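Local coordinates for protein glutathione transferase lambda1 (Populus trichocarpa, PDB 4PQH) that is a thiol-transferase of the glutathione transferase superfamily that binds glutathione covalently and probably conjugates it to electrophilic compounds, at residues Ala203-Glu206 / Glu207-Val211. Numbering follows the deposited sequence.
Sequences AWIE and EMNKV. Unlike the reference sequence in segment 207-211: Val211 (reference Ile).
The carbonyl oxygens of Ala203, Trp204 and Ile205 accept i to i+4 hydrogen bonds from the backbone N-H of Glu207, Met208 and Asn209 toward the end of helix 199-208. This helix belongs to the all-helical C-terminal domain of the GST fold and lies away from the glutathione site. Met208 N to Trp204 O is 2.8 Å, with an N-H...O angle of 164°. The chain turns out of the helix through a type I beta turn, Met208 to Val211, closed by Val211 N to Met208 O, 2.9 Å. Val211 then stands at the N-cap position of helix 212-215.

On the buried side, Met208, in the conformer described, lies alongside Trp204. Its CG sits over one face of the indole, 3.4 Å from the centroid of the six-membered ring and 8° off the ring normal. This is a CH-pi contact. The chain bends at chi2 (-57°), which leaves SD oblique to the same ring at 4.5 Å, a Met-aromatic contact. Trp204 NE1 is bonded to Asp172 OD1 of helix 170-190, and Phe164 meets the indole. An alanine in place of Trp204 would probably leave Met208 CG without its aromatic face and Asp172 without the indole donor.

Ile205 and Asn209 lie side by side, CG2 touching ND2 at 3.8 Å. Glu206, Glu207 and Lys210 form a polar group. Lys210, extended beyond CG, runs back past Glu206 O. Its NZ forms a salt bridge with Glu207 OE2 at 2.8 Å, on the syn side but tilted out of the carboxylate plane. A water accepts a bond from Lys210 NZ at 2.8 Å and donates at best a weak one to Glu206 OE2.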
loop_
_atom_site.group_PDB
_atom_site.type_symbol
_atom_site.label_atom_id
_atom_site.label_comp_id
_atom_site.label_asym_id
_atom_site.label_seq_id
_atom_site.Cartn_x
_atom_site.Cartn_y
_atom_site.Cartn_z
ATOM N N ALA A 203 3.016 10.260 15.914
ATOM C CA ALA A 203 1.852 11.037 15.501
ATOM C C ALA A 203 1.300 10.568 14.146
ATOM O O ALA A 203 0.087 10.483 13.954
ATOM C CB ALA A 203 2.200 12.525 15.447
ATOM N N TRP A 204 2.200 10.260 13.214
ATOM C CA TRP A 204 1.812 9.772 11.894
ATOM C C TRP A 204 1.006 8.481 12.028
ATOM O O TRP A 204 -0.031 8.311 11.391
ATOM C CB TRP A 204 3.058 9.541 11.036
ATOM C CG TRP A 204 2.768 9.098 9.631
ATOM C CD1 TRP A 204 2.628 9.894 8.534
ATOM C CD2 TRP A 204 2.610 7.748 9.172
ATOM N NE1 TRP A 204 2.374 9.131 7.420
ATOM C CE2 TRP A 204 2.370 7.808 7.782
ATOM C CE3 TRP A 204 2.645 6.498 9.802
ATOM C CZ2 TRP A 204 2.155 6.663 7.014
ATOM C CZ3 TRP A 204 2.440 5.365 9.034
ATOM C CH2 TRP A 204 2.201 5.453 7.658
ATOM N N ILE A 205 1.479 7.567 12.872
ATOM C CA ILE A 205 0.773 6.317 13.078
ATOM C C ILE A 205 -0.616 6.578 13.667
ATOM O O ILE A 205 -1.614 5.999 13.216
ATOM C CB ILE A 205 1.605 5.354 13.949
ATOM C CG1 ILE A 205 2.875 4.923 13.203
ATOM C CG2 ILE A 205 0.773 4.131 14.338
ATOM C CD1 ILE A 205 3.866 4.229 14.101
ATOM N N GLU A 206 -0.684 7.473 14.653
ATOM C CA GLU A 206 -1.974 7.815 15.242
ATOM C C GLU A 206 -2.932 8.421 14.214
ATOM O O GLU A 206 -4.120 8.087 14.198
ATOM C CB GLU A 206 -1.822 8.750 16.448
ATOM C CG GLU A 206 -3.151 9.091 17.102
ATOM C CD GLU A 206 -2.999 9.841 18.405
ATOM O OE1 GLU A 206 -1.963 10.511 18.595
ATOM O OE2 GLU A 206 -3.922 9.757 19.242
ATOM N N GLU A 207 -2.415 9.287 13.349
ATOM C CA GLU A 207 -3.260 9.926 12.355
ATOM C C GLU A 207 -3.704 8.960 11.254
ATOM O O GLU A 207 -4.846 9.017 10.793
ATOM C CB GLU A 207 -2.554 11.152 11.793
ATOM C CG GLU A 207 -2.371 12.266 12.848
ATOM C CD GLU A 207 -3.679 12.661 13.529
ATOM O OE1 GLU A 207 -4.672 12.933 12.811
ATOM O OE2 GLU A 207 -3.718 12.679 14.782
ATOM N N MET A 208 -2.808 8.071 10.838
ATOM C CA MET A 208 -3.175 7.047 9.866
ATOM C C MET A 208 -4.285 6.172 10.408
ATOM O O MET A 208 -5.226 5.822 9.693
ATOM C CB MET A 208 -1.975 6.173 9.524
ATOM C CG MET A 208 -1.018 6.826 8.565
ATOM S SD MET A 208 -1.799 7.325 7.012
ATOM C CE MET A 208 -2.575 5.798 6.475
ATOM N N ASN A 209 -4.179 5.824 11.684
ATOM C CA ASN A 209 -5.172 4.951 12.297
ATOM C C ASN A 209 -6.553 5.575 12.439
ATOM O O ASN A 209 -7.512 4.886 12.767
ATOM C CB ASN A 209 -4.690 4.431 13.646
ATOM C CG ASN A 209 -3.607 3.379 13.511
ATOM O OD1 ASN A 209 -3.433 2.779 12.451
ATOM N ND2 ASN A 209 -2.887 3.142 14.591
ATOM N N LYS A 210 -6.654 6.882 12.200
ATOM C CA LYS A 210 -7.948 7.551 12.220
ATOM C C LYS A 210 -8.602 7.525 10.846
ATOM O O LYS A 210 -9.750 7.938 10.690
ATOM C CB LYS A 210 -7.790 9.002 12.665
ATOM C CG LYS A 210 -7.359 9.155 14.097
ATOM C CD LYS A 210 -7.009 10.595 14.418
ATOM C CE LYS A 210 -6.499 10.698 15.832
ATOM N NZ LYS A 210 -6.107 12.102 16.170
ATOM N N VAL A 211 -7.858 7.075 9.844
ATOM C CA VAL A 211 -8.363 7.067 8.480
ATOM C C VAL A 211 -9.110 5.765 8.230
ATOM O O VAL A 211 -8.499 4.704 8.061
ATOM C CB VAL A 211 -7.222 7.224 7.451
ATOM C CG1 VAL A 211 -7.764 7.151 6.030
ATOM C CG2 VAL A 211 -6.460 8.529 7.680
HETATM O O HOH W 1 -5.078 12.322 18.742
#